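Local coordinates for esterase family protein (Staphylococcus aureus, PDB 6VH9) that acts as a serine esterase of the alpha/beta-hydrolase fold and may also hydrolyse S-formylglutathione to formate and glutathione, at residues P13-H18 against Y94-E99; Q19-I24 against A73-N78; I24-Q29 against Y66-K71. All coordinates share one frame; numbering follows the deposited sequence.

Interaction 1 of 3, residues P13-H18 against Y94-E99; sequences PTIGMH and YDYILE
The turn of the beta-hairpin that joins strand 3-12 to strand 17-26 meets helix 93-107 through Thr14, Ile15 and Glu99, a worked example of a buried carboxylate that gathers donors from a turn. The turn includes a G1 beta bulge, in which Gly16 and Met17 lie across from Ser12. Glu99 sends its chain out extended, CG anti to the backbone N, and its OE2 receives two donors from a single residue. Thr14 N reaches Glu99 OE2 at 3.0 Å on the syn side, close to the carboxylate plane, with a bent N-H...O angle of 140°. Thr14 OG1 donates to the same Glu99 OE2 over a short 2.5 Å, coming from well above that plane. The other oxygen, OE1, is bonded by Tyr10 and Ser12, which probably leaves the carboxylate little freedom to rotate. Pro13 adds its ring at the same place, CD lying 3.3 Å from Glu99 OE2. The methyl side of the threonine does different work: Thr14 CG2 is anti to the backbone N (chi1 -61° for OG1) and rests on the helix, 3.6 Å from Asp95 CB. A second subunit meets the far end of the turn, where its His81 and Trp160 both bond to Gly16 O. Ile15 completes the apolar half, CG2 packing on Tyr96 CB while CD1 sits over the centre of the Tyr96 ring, 3.7 Å from the centroid and only 11° off its normal.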
ATOM      1  N   PRO A  13       2.829 -10.003  18.282  1.00 27.79           N
ATOM      2  CA  PRO A  13       2.639 -10.929  19.410  1.00 32.48           C
ATOM      3  C   PRO A  13       1.801 -10.336  20.535  1.00 28.06           C
ATOM      4  O   PRO A  13       1.118 -11.082  21.249  1.00 29.23           O
ATOM      5  CB  PRO A  13       4.077 -11.252  19.856  1.00 37.28           C
ATOM      6  CG  PRO A  13       4.951 -10.236  19.216  1.00 41.88           C
ATOM      7  CD  PRO A  13       4.247  -9.716  18.003  1.00 34.76           C
ATOM      8  N   THR A  14       1.813  -9.011  20.700  1.00 25.06           N
ATOM      9  CA  THR A  14       1.075  -8.380  21.793  1.00 26.68           C
ATOM     10  C   THR A  14      -0.433  -8.380  21.538  1.00 25.33           C
ATOM     11  O   THR A  14      -1.230  -8.681  22.442  1.00 26.63           O
ATOM     12  CB  THR A  14       1.585  -6.953  21.997  1.00 24.44           C
ATOM     13  OG1 THR A  14       2.979  -6.990  22.338  1.00 28.68           O
ATOM     14  CG2 THR A  14       0.806  -6.250  23.099  1.00 29.40           C
ATOM     15  N   ILE A  15      -0.864  -8.010  20.331  1.00 25.77           N
ATOM     16  CA  ILE A  15      -2.305  -7.930  20.076  1.00 25.28           C
ATOM     17  C   ILE A  15      -2.834  -9.123  19.280  1.00 23.25           C
ATOM     18  O   ILE A  15      -4.039  -9.182  18.985  1.00 26.50           O
ATOM     19  CB  ILE A  15      -2.710  -6.594  19.413  1.00 23.50           C
ATOM     20  CG1 ILE A  15      -2.025  -6.358  18.065  1.00 22.37           C
ATOM     21  CG2 ILE A  15      -2.448  -5.414  20.372  1.00 28.18           C
ATOM     22  CD1 ILE A  15      -2.396  -4.993  17.434  1.00 22.19           C
ATOM     23  N   GLY A  16      -1.995 -10.112  18.989  1.00 26.13           N
ATOM     24  CA  GLY A  16      -2.495 -11.355  18.422  1.00 25.11           C
ATOM     25  C   GLY A  16      -3.082 -11.256  17.029  1.00 26.43           C
ATOM     26  O   GLY A  16      -4.015 -12.008  16.704  1.00 23.94           O
ATOM     27  N   MET A  17      -2.538 -10.380  16.180  1.00 25.96           N
ATOM     28  CA  MET A  17      -3.082 -10.230  14.837  1.00 25.72           C
ATOM     29  C   MET A  17      -2.107  -9.443  13.974  1.00 22.23           C
ATOM     30  O   MET A  17      -1.257  -8.697  14.472  1.00 22.42           O
ATOM     31  CB  MET A  17      -4.461  -9.548  14.858  1.00 22.76           C
ATOM     32  CG  MET A  17      -4.427  -8.155  15.409  1.00 24.65           C
ATOM     33  SD  MET A  17      -6.065  -7.403  15.332  1.00 28.13           S
ATOM     34  CE  MET A  17      -5.764  -5.953  16.331  1.00 24.35           C
ATOM     35  N   HIS A  18      -2.237  -9.646  12.674  1.00 21.87           N
ATOM     36  CA  HIS A  18      -1.647  -8.730  11.713  1.00 22.36           C
ATOM     37  C   HIS A  18      -2.237  -7.340  11.905  1.00 26.78           C
ATOM     38  O   HIS A  18      -3.428  -7.182  12.202  1.00 23.13           O
ATOM     39  CB  HIS A  18      -1.920  -9.227  10.304  1.00 21.15           C
ATOM     40  CG  HIS A  18      -1.065 -10.385   9.921  1.00 24.62           C
ATOM     41  ND1 HIS A  18      -1.319 -11.671  10.356  1.00 28.51           N
ATOM     42  CD2 HIS A  18       0.061 -10.451   9.173  1.00 27.78           C
ATOM     43  CE1 HIS A  18      -0.398 -12.483   9.868  1.00 30.17           C
ATOM     44  NE2 HIS A  18       0.452 -11.767   9.153  1.00 28.81           N
ATOM     45  N   TYR A  94      -2.266  -0.485  24.973  1.00 25.76           N
ATOM     46  CA  TYR A  94      -1.187   0.218  25.660  1.00 27.15           C
ATOM     47  C   TYR A  94       0.134  -0.511  25.444  1.00 28.30           C
ATOM     48  O   TYR A  94       1.138   0.088  25.030  1.00 24.48           O
ATOM     49  CB  TYR A  94      -1.509   0.334  27.161  1.00 24.61           C
ATOM     50  CG  TYR A  94      -0.433   1.034  27.969  1.00 28.11           C
ATOM     51  CD1 TYR A  94       0.665   0.331  28.458  1.00 31.99           C
ATOM     52  CD2 TYR A  94      -0.505   2.400  28.226  1.00 30.99           C
ATOM     53  CE1 TYR A  94       1.661   0.969  29.191  1.00 32.41           C
ATOM     54  CE2 TYR A  94       0.485   3.047  28.966  1.00 26.75           C
ATOM     55  CZ  TYR A  94       1.561   2.324  29.442  1.00 30.93           C
ATOM     56  OH  TYR A  94       2.540   2.944  30.188  1.00 32.42           O
ATOM     57  N   ASP A  95       0.145  -1.819  25.722  1.00 25.15           N
ATOM     58  CA  ASP A  95       1.339  -2.633  25.530  1.00 27.04           C
ATOM     59  C   ASP A  95       1.789  -2.639  24.073  1.00 28.23           C
ATOM     60  O   ASP A  95       2.988  -2.749  23.793  1.00 26.86           O
ATOM     61  CB  ASP A  95       1.066  -4.064  26.004  1.00 28.35           C
ATOM     62  CG  ASP A  95       0.904  -4.167  27.515  1.00 32.04           C
ATOM     63  OD1 ASP A  95       1.068  -3.136  28.215  1.00 28.67           O
ATOM     64  OD2 ASP A  95       0.618  -5.289  28.001  1.00 31.97           O
ATOM     65  N   TYR A  96       0.838  -2.537  23.144  1.00 21.51           N
ATOM     66  CA  TYR A  96       1.168  -2.550  21.720  1.00 21.42           C
ATOM     67  C   TYR A  96       2.048  -1.365  21.344  1.00 23.88           C
ATOM     68  O   TYR A  96       2.996  -1.508  20.561  1.00 25.01           O
ATOM     69  CB  TYR A  96      -0.125  -2.559  20.893  1.00 22.01           C
ATOM     70  CG  TYR A  96       0.139  -2.561  19.405  1.00 19.76           C
ATOM     71  CD1 TYR A  96       0.840  -3.603  18.813  1.00 22.50           C
ATOM     72  CD2 TYR A  96      -0.321  -1.529  18.601  1.00 21.54           C
ATOM     73  CE1 TYR A  96       1.105  -3.606  17.424  1.00 23.91           C
ATOM     74  CE2 TYR A  96      -0.064  -1.523  17.225  1.00 23.77           C
ATOM     75  CZ  TYR A  96       0.631  -2.564  16.650  1.00 24.20           C
ATOM     76  OH  TYR A  96       0.878  -2.537  15.292  1.00 25.34           O
ATOM     77  N   ILE A  97       1.754  -0.185  21.888  1.00 22.44           N
ATOM     78  CA  ILE A  97       2.587   0.978  21.598  1.00 24.98           C
ATOM     79  C   ILE A  97       4.019   0.739  22.069  1.00 29.19           C
ATOM     80  O   ILE A  97       4.983   1.112  21.383  1.00 27.34           O
ATOM     81  CB  ILE A  97       1.987   2.248  22.229  1.00 26.08           C
ATOM     82  CG1 ILE A  97       0.656   2.588  21.558  1.00 24.91           C
ATOM     83  CG2 ILE A  97       2.955   3.436  22.086  1.00 28.52           C
ATOM     84  CD1 ILE A  97       0.725   2.746  20.044  1.00 27.69           C
ATOM     85  N   LEU A  98       4.186   0.107  23.234  1.00 25.62           N
ATOM     86  CA  LEU A  98       5.539  -0.229  23.687  1.00 30.47           C
ATOM     87  C   LEU A  98       6.207  -1.225  22.740  1.00 28.17           C
ATOM     88  O   LEU A  98       7.415  -1.126  22.455  1.00 25.49           O
ATOM     89  CB  LEU A  98       5.502  -0.798  25.101  1.00 29.51           C
ATOM     90  CG  LEU A  98       4.811   0.086  26.144  1.00 35.50           C
ATOM     91  CD1 LEU A  98       4.939  -0.532  27.533  1.00 43.89           C
ATOM     92  CD2 LEU A  98       5.396   1.486  26.104  1.00 41.71           C
ATOM     93  N   GLU A  99       5.440  -2.201  22.253  1.00 25.82           N
ATOM     94  CA  GLU A  99       5.991  -3.149  21.293  1.00 26.44           C
ATOM     95  C   GLU A  99       6.400  -2.442  20.006  1.00 22.56           C
ATOM     96  O   GLU A  99       7.488  -2.694  19.470  1.00 23.70           O
ATOM     97  CB  GLU A  99       4.977  -4.248  20.980  1.00 26.81           C
ATOM     98  CG  GLU A  99       5.469  -5.213  19.895  1.00 31.04           C
ATOM     99  CD  GLU A  99       4.368  -6.105  19.381  1.00 30.62           C
ATOM    100  OE1 GLU A  99       3.801  -5.813  18.301  1.00 28.00           O
ATOM    101  OE2 GLU A  99       4.089  -7.108  20.055  1.00 30.70           O
TER

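Interaction 2 of 3, residues Q19-I24 against A73-N78; sequences QNLTVI and AVIMPN
Ile24 and Val74 pair at the tightly packed end of this contact, their side chains lying alongside each other and pointing the same way while their backbones exchange two hydrogen bonds, Ile24 N to Val74 O (2.9 Å) and Val74 N to Ile24 O (3.0 Å). Thr22 and Met76 form the next hydrogen-bonded pair, and the bond from Thr22 N to Met76 O is straight at 180°. On the face shared by these four residues, Met76 bends at chi3 (-65°), which carries its CE back to 3.9 Å from Ile24 CD1. Thr22 OG1 lies 3.1 Å from Met76 CB, though its hydrogen bond goes to Glu54 O. The reverse face belongs to Leu21, Val23 and Ile75, where Val23 CG2 meets Ile75 CD1 at 3.8 Å, and Val100 of helix 93-107 packs on Leu21 and Ile75. Here strand 17-26, the second of the alpha/beta-hydrolase sheet, runs antiparallel to strand 72-76, the neighbour from which the parallel series begins. Beyond Pro77 the strands part, and water replaces direct pairing. One molecule joins Asn20 O to Asn78 N; another accepts from both Asn20 N and Asn78 ND2. Gln19, bent at chi2, crosses the widened gap with its amide plane turned only 14° from that of Asn78. Gln19 NE2 donates to Asn78 O at 3.1 Å, approaching from above the carbonyl plane, and bonds weakly to Tyr93 as well.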
ATOM      1  N   GLN A  19      -1.375  -6.352  11.770  1.00 22.31           N
ATOM      2  CA  GLN A  19      -1.758  -4.945  11.983  1.00 22.37           C
ATOM      3  C   GLN A  19      -0.834  -4.079  11.147  1.00 25.37           C
ATOM      4  O   GLN A  19       0.305  -4.428  10.985  1.00 24.34           O
ATOM      5  CB  GLN A  19      -1.551  -4.590  13.450  1.00 27.41           C
ATOM      6  CG  GLN A  19      -2.198  -3.286  13.872  1.00 26.67           C
ATOM      7  CD  GLN A  19      -3.654  -3.426  14.222  1.00 24.89           C
ATOM      8  OE1 GLN A  19      -4.306  -4.342  13.809  1.00 24.53           O
ATOM      9  NE2 GLN A  19      -4.173  -2.477  14.960  1.00 26.85           N
ATOM     10  N   ASN A  20      -1.401  -3.054  10.520  1.00 24.84           N
ATOM     11  CA  ASN A  20      -0.625  -2.133   9.661  1.00 25.97           C
ATOM     12  C   ASN A  20       0.017  -1.075  10.564  1.00 27.78           C
ATOM     13  O   ASN A  20      -0.704  -0.499  11.347  1.00 24.25           O
ATOM     14  CB  ASN A  20      -1.529  -1.499   8.606  1.00 25.39           C
ATOM     15  CG  ASN A  20      -2.117  -2.496   7.631  1.00 41.21           C
ATOM     16  OD1 ASN A  20      -1.427  -2.999   6.756  1.00 51.73           O
ATOM     17  ND2 ASN A  20      -3.410  -2.742   7.726  1.00 49.70           N
ATOM     18  N   LEU A  21       1.100  -0.509  10.044  1.00 23.31           N
ATOM     19  CA  LEU A  21       1.875   0.541  10.713  1.00 21.20           C
ATOM     20  C   LEU A  21       2.514   1.349   9.586  1.00 24.55           C
ATOM     21  O   LEU A  21       2.891   0.772   8.606  1.00 24.76           O
ATOM     22  CB  LEU A  21       2.923  -0.161  11.578  1.00 29.44           C
ATOM     23  CG  LEU A  21       4.101   0.657  12.059  1.00 34.11           C
ATOM     24  CD1 LEU A  21       3.668   1.621  13.126  1.00 41.74           C
ATOM     25  CD2 LEU A  21       5.159  -0.252  12.622  1.00 39.66           C
ATOM     26  N   THR A  22       2.571   2.657   9.723  1.00 19.64           N
ATOM     27  CA  THR A  22       3.273   3.439   8.698  1.00 22.87           C
ATOM     28  C   THR A  22       4.461   4.168   9.306  1.00 27.39           C
ATOM     29  O   THR A  22       4.443   4.553  10.488  1.00 24.48           O
ATOM     30  CB  THR A  22       2.347   4.447   7.999  1.00 32.76           C
ATOM     31  OG1 THR A  22       1.867   5.389   8.949  1.00 45.11           O
ATOM     32  CG2 THR A  22       1.157   3.736   7.349  1.00 32.32           C
ATOM     33  N   VAL A  23       5.507   4.335   8.489  1.00 21.10           N
ATOM     34  CA  VAL A  23       6.767   4.921   8.935  1.00 22.03           C
ATOM     35  C   VAL A  23       7.259   5.911   7.888  1.00 22.19           C
ATOM     36  O   VAL A  23       7.264   5.610   6.687  1.00 25.35           O
ATOM     37  CB  VAL A  23       7.841   3.844   9.199  1.00 22.16           C
ATOM     38  CG1 VAL A  23       9.215   4.488   9.463  1.00 24.98           C
ATOM     39  CG2 VAL A  23       7.435   2.973  10.407  1.00 25.90           C
ATOM     40  N   ILE A  24       7.647   7.101   8.337  1.00 21.17           N
ATOM     41  CA  ILE A  24       8.397   8.045   7.511  1.00 20.16           C
ATOM     42  C   ILE A  24       9.856   7.941   7.926  1.00 23.21           C
ATOM     43  O   ILE A  24      10.181   8.117   9.106  1.00 22.63           O
ATOM     44  CB  ILE A  24       7.886   9.485   7.675  1.00 24.05           C
ATOM     45  CG1 ILE A  24       6.480   9.637   7.097  1.00 30.05           C
ATOM     46  CG2 ILE A  24       8.828  10.463   6.969  1.00 29.27           C
ATOM     47  CD1 ILE A  24       5.755  10.894   7.604  1.00 26.11           C
ATOM     48  N   ALA A  73      12.328  10.873  11.734  1.00 26.87           N
ATOM     49  CA  ALA A  73      11.536   9.673  11.497  1.00 23.43           C
ATOM     50  C   ALA A  73      10.219   9.754  12.262  1.00 22.18           C
ATOM     51  O   ALA A  73      10.171  10.232  13.398  1.00 24.66           O
ATOM     52  CB  ALA A  73      12.311   8.429  11.918  1.00 26.21           C
ATOM     53  N   VAL A  74       9.144   9.263  11.652  1.00 23.85           N
ATOM     54  CA  VAL A  74       7.816   9.310  12.264  1.00 23.33           C
ATOM     55  C   VAL A  74       7.190   7.924  12.206  1.00 23.78           C
ATOM     56  O   VAL A  74       7.133   7.301  11.141  1.00 23.64           O
ATOM     57  CB  VAL A  74       6.902  10.353  11.591  1.00 21.88           C
ATOM     58  CG1 VAL A  74       5.563  10.444  12.325  1.00 22.24           C
ATOM     59  CG2 VAL A  74       7.572  11.741  11.567  1.00 23.19           C
ATOM     60  N   ILE A  75       6.689   7.461  13.345  1.00 20.80           N
ATOM     61  CA  ILE A  75       6.091   6.140  13.486  1.00 21.43           C
ATOM     62  C   ILE A  75       4.602   6.346  13.735  1.00 25.31           C
ATOM     63  O   ILE A  75       4.216   6.997  14.717  1.00 25.10           O
ATOM     64  CB  ILE A  75       6.734   5.365  14.647  1.00 24.03           C
ATOM     65  CG1 ILE A  75       8.267   5.502  14.618  1.00 22.69           C
ATOM     66  CG2 ILE A  75       6.276   3.912  14.652  1.00 22.83           C
ATOM     67  CD1 ILE A  75       8.923   4.930  13.369  1.00 22.94           C
ATOM     68  N   MET A  76       3.762   5.785  12.874  1.00 22.01           N
ATOM     69  CA  MET A  76       2.319   6.017  12.975  1.00 23.02           C
ATOM     70  C   MET A  76       1.577   4.697  13.123  1.00 23.91           C
ATOM     71  O   MET A  76       1.270   4.035  12.116  1.00 23.60           O
ATOM     72  CB  MET A  76       1.802   6.796  11.766  1.00 23.70           C
ATOM     73  CG  MET A  76       2.187   8.272  11.831  1.00 23.28           C
ATOM     74  SD  MET A  76       2.333   9.099  10.231  1.00 25.69           S
ATOM     75  CE  MET A  76       3.729   8.214   9.507  1.00 22.62           C
ATOM     76  N   PRO A  77       1.256   4.276  14.343  1.00 22.95           N
ATOM     77  CA  PRO A  77       0.555   3.003  14.531  1.00 23.21           C
ATOM     78  C   PRO A  77      -0.960   3.159  14.445  1.00 21.94           C
ATOM     79  O   PRO A  77      -1.490   4.265  14.332  1.00 25.82           O
ATOM     80  CB  PRO A  77       0.996   2.574  15.943  1.00 21.78           C
ATOM     81  CG  PRO A  77       1.298   3.850  16.638  1.00 27.61           C
ATOM     82  CD  PRO A  77       1.699   4.870  15.613  1.00 25.47           C
ATOM     83  N   ASN A  78      -1.647   2.010  14.459  1.00 18.83           N
ATOM     84  CA  ASN A  78      -3.105   1.953  14.482  1.00 24.45           C
ATOM     85  C   ASN A  78      -3.566   1.311  15.790  1.00 23.33           C
ATOM     86  O   ASN A  78      -3.137   0.195  16.114  1.00 23.25           O
ATOM     87  CB  ASN A  78      -3.633   1.155  13.278  1.00 24.03           C
ATOM     88  CG  ASN A  78      -5.147   0.952  13.330  1.00 29.48           C
ATOM     89  OD1 ASN A  78      -5.905   1.835  13.767  1.00 28.24           O
ATOM     90  ND2 ASN A  78      -5.591  -0.221  12.905  1.00 26.32           N
TER
HETATM   91  O   HOH W   1       0.136  -0.242  13.980  1.00 27.98           O
HETATM   92  O   HOH W   2      -4.200  -2.420  11.240  1.00 35.90           O

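Interaction 3 of 3, residues I24-Q29 against Y66-K71; sequences ILPEDQ and YANEHK
Asp28 OD1 and Lys71 NZ form a salt bridge at 3.1 Å, the polar link between the loop after strand 17-26 and the end of helix 63-69. The lysine approaches obliquely, bent at chi3 and chi4, and brings its last methylene along with the ammonium group: Lys71 CE also lies 3.1 Å from Asp28 OD1. Asp28 turns its carboxylate to the lysine with CG anti to the backbone N (chi1 -177°), while its other oxygen, OD2, bonds to Ser30. The carboxylate is thus tied both to its own loop and to the helix terminus, an arrangement that illustrates how a charge pair between partly exposed residues can lie beside apolar packing further in. Lys71 reaches this position from a backbone of positive phi (55°): it is the C-prime residue of a Schellman motif that stops the helix, and its N makes a weak bond to Asn68 O.

Inward from the charges, Pro26 lays its ring against this helix end. Pro26 CG is 3.7 Å from Asn68 OD1 and 3.8 Å from Lys71 C, so the ring packs on both a side-chain amide and the backbone of the turn. Asn68 OD1 also has an apolar neighbour in Ile24 CG2, at 3.8 Å, and the ND2 of the same amide makes a weak bond to Glu64. Deeper still, Ile24 CG2, the branch anti to the backbone N, touches Ala67 CB at 4.1 Å. Ala67 also rests on Val74, so helix 63-69 lies over the face formed by strands 17-26 and 72-76, with Leu41 packed against Pro26 and helix 238-253 flanking the helix through Tyr66 and His70.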
ATOM      1  N   ILE A  24       7.647   7.101   8.337  1.00 21.17           N
ATOM      2  CA  ILE A  24       8.397   8.045   7.511  1.00 20.16           C
ATOM      3  C   ILE A  24       9.856   7.941   7.926  1.00 23.21           C
ATOM      4  O   ILE A  24      10.181   8.117   9.106  1.00 22.63           O
ATOM      5  CB  ILE A  24       7.886   9.485   7.675  1.00 24.05           C
ATOM      6  CG1 ILE A  24       6.480   9.637   7.097  1.00 30.05           C
ATOM      7  CG2 ILE A  24       8.828  10.463   6.969  1.00 29.27           C
ATOM      8  CD1 ILE A  24       5.755  10.894   7.604  1.00 26.11           C
ATOM      9  N   LEU A  25      10.740   7.654   6.964  1.00 23.58           N
ATOM     10  CA  LEU A  25      12.166   7.465   7.227  1.00 21.92           C
ATOM     11  C   LEU A  25      12.939   8.396   6.300  1.00 26.56           C
ATOM     12  O   LEU A  25      13.208   8.050   5.139  1.00 28.93           O
ATOM     13  CB  LEU A  25      12.573   6.006   7.026  1.00 24.06           C
ATOM     14  CG  LEU A  25      13.931   5.592   7.587  1.00 25.41           C
ATOM     15  CD1 LEU A  25      13.868   5.496   9.124  1.00 24.75           C
ATOM     16  CD2 LEU A  25      14.362   4.253   6.993  1.00 27.91           C
ATOM     17  N   PRO A  26      13.289   9.596   6.769  1.00 25.85           N
ATOM     18  CA  PRO A  26      14.022  10.534   5.916  1.00 22.83           C
ATOM     19  C   PRO A  26      15.347   9.931   5.475  1.00 31.30           C
ATOM     20  O   PRO A  26      15.928   9.081   6.154  1.00 33.01           O
ATOM     21  CB  PRO A  26      14.234  11.749   6.829  1.00 26.60           C
ATOM     22  CG  PRO A  26      13.115  11.668   7.810  1.00 27.63           C
ATOM     23  CD  PRO A  26      12.926  10.203   8.063  1.00 28.83           C
ATOM     24  N   GLU A  27      15.814  10.361   4.319  1.00 30.48           N
ATOM     25  CA  GLU A  27      17.033   9.783   3.784  1.00 35.61           C
ATOM     26  C   GLU A  27      18.263  10.491   4.350  1.00 41.93           C
ATOM     27  O   GLU A  27      18.245  11.690   4.644  1.00 46.57           O
ATOM     28  CB  GLU A  27      17.030   9.837   2.253  1.00 41.34           C
ATOM     29  CG  GLU A  27      16.014   8.877   1.607  1.00 44.85           C
ATOM     30  CD  GLU A  27      15.918   9.064   0.094  1.00 46.32           C
ATOM     31  OE1 GLU A  27      16.929   9.455  -0.510  1.00 49.47           O
ATOM     32  OE2 GLU A  27      14.836   8.843  -0.481  1.00 52.01           O
ATOM     33  N   ASP A  28      19.320   9.713   4.545  1.00 44.26           N
ATOM     34  CA  ASP A  28      20.630  10.204   4.943  1.00 39.75           C
ATOM     35  C   ASP A  28      21.658   9.554   4.030  1.00 37.76           C
ATOM     36  O   ASP A  28      21.494   8.395   3.635  1.00 34.32           O
ATOM     37  CB  ASP A  28      20.915   9.867   6.423  1.00 43.15           C
ATOM     38  CG  ASP A  28      22.241  10.417   6.906  1.00 55.54           C
ATOM     39  OD1 ASP A  28      22.285  11.600   7.294  1.00 58.74           O
ATOM     40  OD2 ASP A  28      23.242   9.667   6.893  1.00 55.44           O
ATOM     41  N   GLN A  29      22.731  10.293   3.702  1.00 36.23           N
ATOM     42  CA  GLN A  29      23.721   9.745   2.779  1.00 34.54           C
ATOM     43  C   GLN A  29      24.313   8.443   3.311  1.00 36.06           C
ATOM     44  O   GLN A  29      24.660   7.554   2.528  1.00 38.92           O
ATOM     45  CB  GLN A  29      24.822  10.769   2.463  1.00 48.70           C
ATOM     46  CG  GLN A  29      25.373  11.591   3.620  1.00 57.35           C
ATOM     47  CD  GLN A  29      26.400  12.631   3.152  1.00 60.99           C
ATOM     48  OE1 GLN A  29      27.602  12.358   3.095  1.00 69.20           O
ATOM     49  NE2 GLN A  29      25.921  13.822   2.803  1.00 65.18           N
ATOM     50  N   TYR A  66       7.048  17.919   6.330  1.00 28.91           N
ATOM     51  CA  TYR A  66       7.645  18.548   7.502  1.00 33.31           C
ATOM     52  C   TYR A  66       8.743  17.673   8.098  1.00 29.66           C
ATOM     53  O   TYR A  66       9.819  18.172   8.443  1.00 31.91           O
ATOM     54  CB  TYR A  66       6.573  18.832   8.559  1.00 34.83           C
ATOM     55  CG  TYR A  66       5.284  19.429   8.037  1.00 31.81           C
ATOM     56  CD1 TYR A  66       5.288  20.360   7.003  1.00 33.72           C
ATOM     57  CD2 TYR A  66       4.056  19.067   8.596  1.00 31.21           C
ATOM     58  CE1 TYR A  66       4.108  20.909   6.532  1.00 34.74           C
ATOM     59  CE2 TYR A  66       2.873  19.613   8.133  1.00 31.73           C
ATOM     60  CZ  TYR A  66       2.900  20.527   7.113  1.00 31.78           C
ATOM     61  OH  TYR A  66       1.728  21.073   6.646  1.00 33.74           O
ATOM     62  N   ALA A  67       8.485  16.365   8.224  1.00 27.27           N
ATOM     63  CA  ALA A  67       9.461  15.469   8.835  1.00 29.46           C
ATOM     64  C   ALA A  67      10.742  15.405   8.018  1.00 28.59           C
ATOM     65  O   ALA A  67      11.843  15.422   8.580  1.00 32.66           O
ATOM     66  CB  ALA A  67       8.874  14.066   9.001  1.00 30.83           C
ATOM     67  N   ASN A  68      10.615  15.335   6.690  1.00 29.77           N
ATOM     68  CA  ASN A  68      11.796  15.270   5.830  1.00 34.32           C
ATOM     69  C   ASN A  68      12.641  16.526   5.979  1.00 37.18           C
ATOM     70  O   ASN A  68      13.873  16.455   5.968  1.00 37.31           O
ATOM     71  CB  ASN A  68      11.385  15.079   4.364  1.00 33.35           C
ATOM     72  CG  ASN A  68      10.988  13.640   4.034  1.00 41.51           C
ATOM     73  OD1 ASN A  68      11.049  12.748   4.878  1.00 42.56           O
ATOM     74  ND2 ASN A  68      10.574  13.417   2.794  1.00 50.31           N
ATOM     75  N   GLU A  69      11.986  17.685   6.131  1.00 35.63           N
ATOM     76  CA  GLU A  69      12.694  18.948   6.317  1.00 38.37           C
ATOM     77  C   GLU A  69      13.568  18.935   7.561  1.00 41.42           C
ATOM     78  O   GLU A  69      14.585  19.636   7.613  1.00 43.53           O
ATOM     79  CB  GLU A  69      11.692  20.102   6.415  1.00 43.68           C
ATOM     80  CG  GLU A  69      11.079  20.539   5.088  1.00 56.64           C
ATOM     81  CD  GLU A  69       9.773  21.309   5.273  1.00 65.03           C
ATOM     82  OE1 GLU A  69       9.471  21.718   6.414  1.00 63.71           O
ATOM     83  OE2 GLU A  69       9.052  21.512   4.275  1.00 68.44           O
ATOM     84  N   HIS A  70      13.193  18.157   8.572  1.00 34.92           N
ATOM     85  CA  HIS A  70      13.899  18.158   9.846  1.00 37.52           C
ATOM     86  C   HIS A  70      14.549  16.819  10.160  1.00 37.58           C
ATOM     87  O   HIS A  70      14.918  16.586  11.314  1.00 43.11           O
ATOM     88  CB  HIS A  70      12.952  18.571  10.977  1.00 42.52           C
ATOM     89  CG  HIS A  70      12.365  19.933  10.787  1.00 45.33           C
ATOM     90  ND1 HIS A  70      13.048  21.088  11.108  1.00 48.08           N
ATOM     91  CD2 HIS A  70      11.175  20.328  10.275  1.00 44.52           C
ATOM     92  CE1 HIS A  70      12.298  22.135  10.814  1.00 44.33           C
ATOM     93  NE2 HIS A  70      11.158  21.702  10.306  1.00 51.71           N
ATOM     94  N   LYS A  71      14.696  15.942   9.160  1.00 32.06           N
ATOM     95  CA  LYS A  71      15.353  14.648   9.338  1.00 31.43           C
ATOM     96  C   LYS A  71      14.721  13.841  10.469  1.00 34.33           C
ATOM     97  O   LYS A  71      15.409  13.153  11.224  1.00 35.10           O
ATOM     98  CB  LYS A  71      16.846  14.851   9.620  1.00 37.04           C
ATOM     99  CG  LYS A  71      17.798  14.719   8.458  1.00 53.72           C
ATOM    100  CD  LYS A  71      19.137  14.241   9.013  1.00 56.39           C
ATOM    101  CE  LYS A  71      19.820  13.264   8.102  1.00 52.74           C
ATOM    102  NZ  LYS A  71      20.215  13.917   6.830  1.00 59.75           N
TER

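The contacts follow one another along strand 17-26, from the bulged turn before it (interaction 1) through the sheet pairing of interaction 2 to the loop after it (interaction 3). Interaction 2 is the core, buried and built largely on backbone bonds; the other two are partly buried and rest mainly on side chains meeting helices, through a carboxylate with neutral donors in interaction 1 and a salt bridge in interaction 3. Interactions 2 and 3 share Ile24, and Val74 CG2 meets Ala67 CB at 3.7 Å. At the opposite end, Tyr96 packs on Gln19 and Ile97 on Pro77, joining interactions 1 and 2. Interactions 1 and 3 do not touch, their centres lying about 27 Å apart.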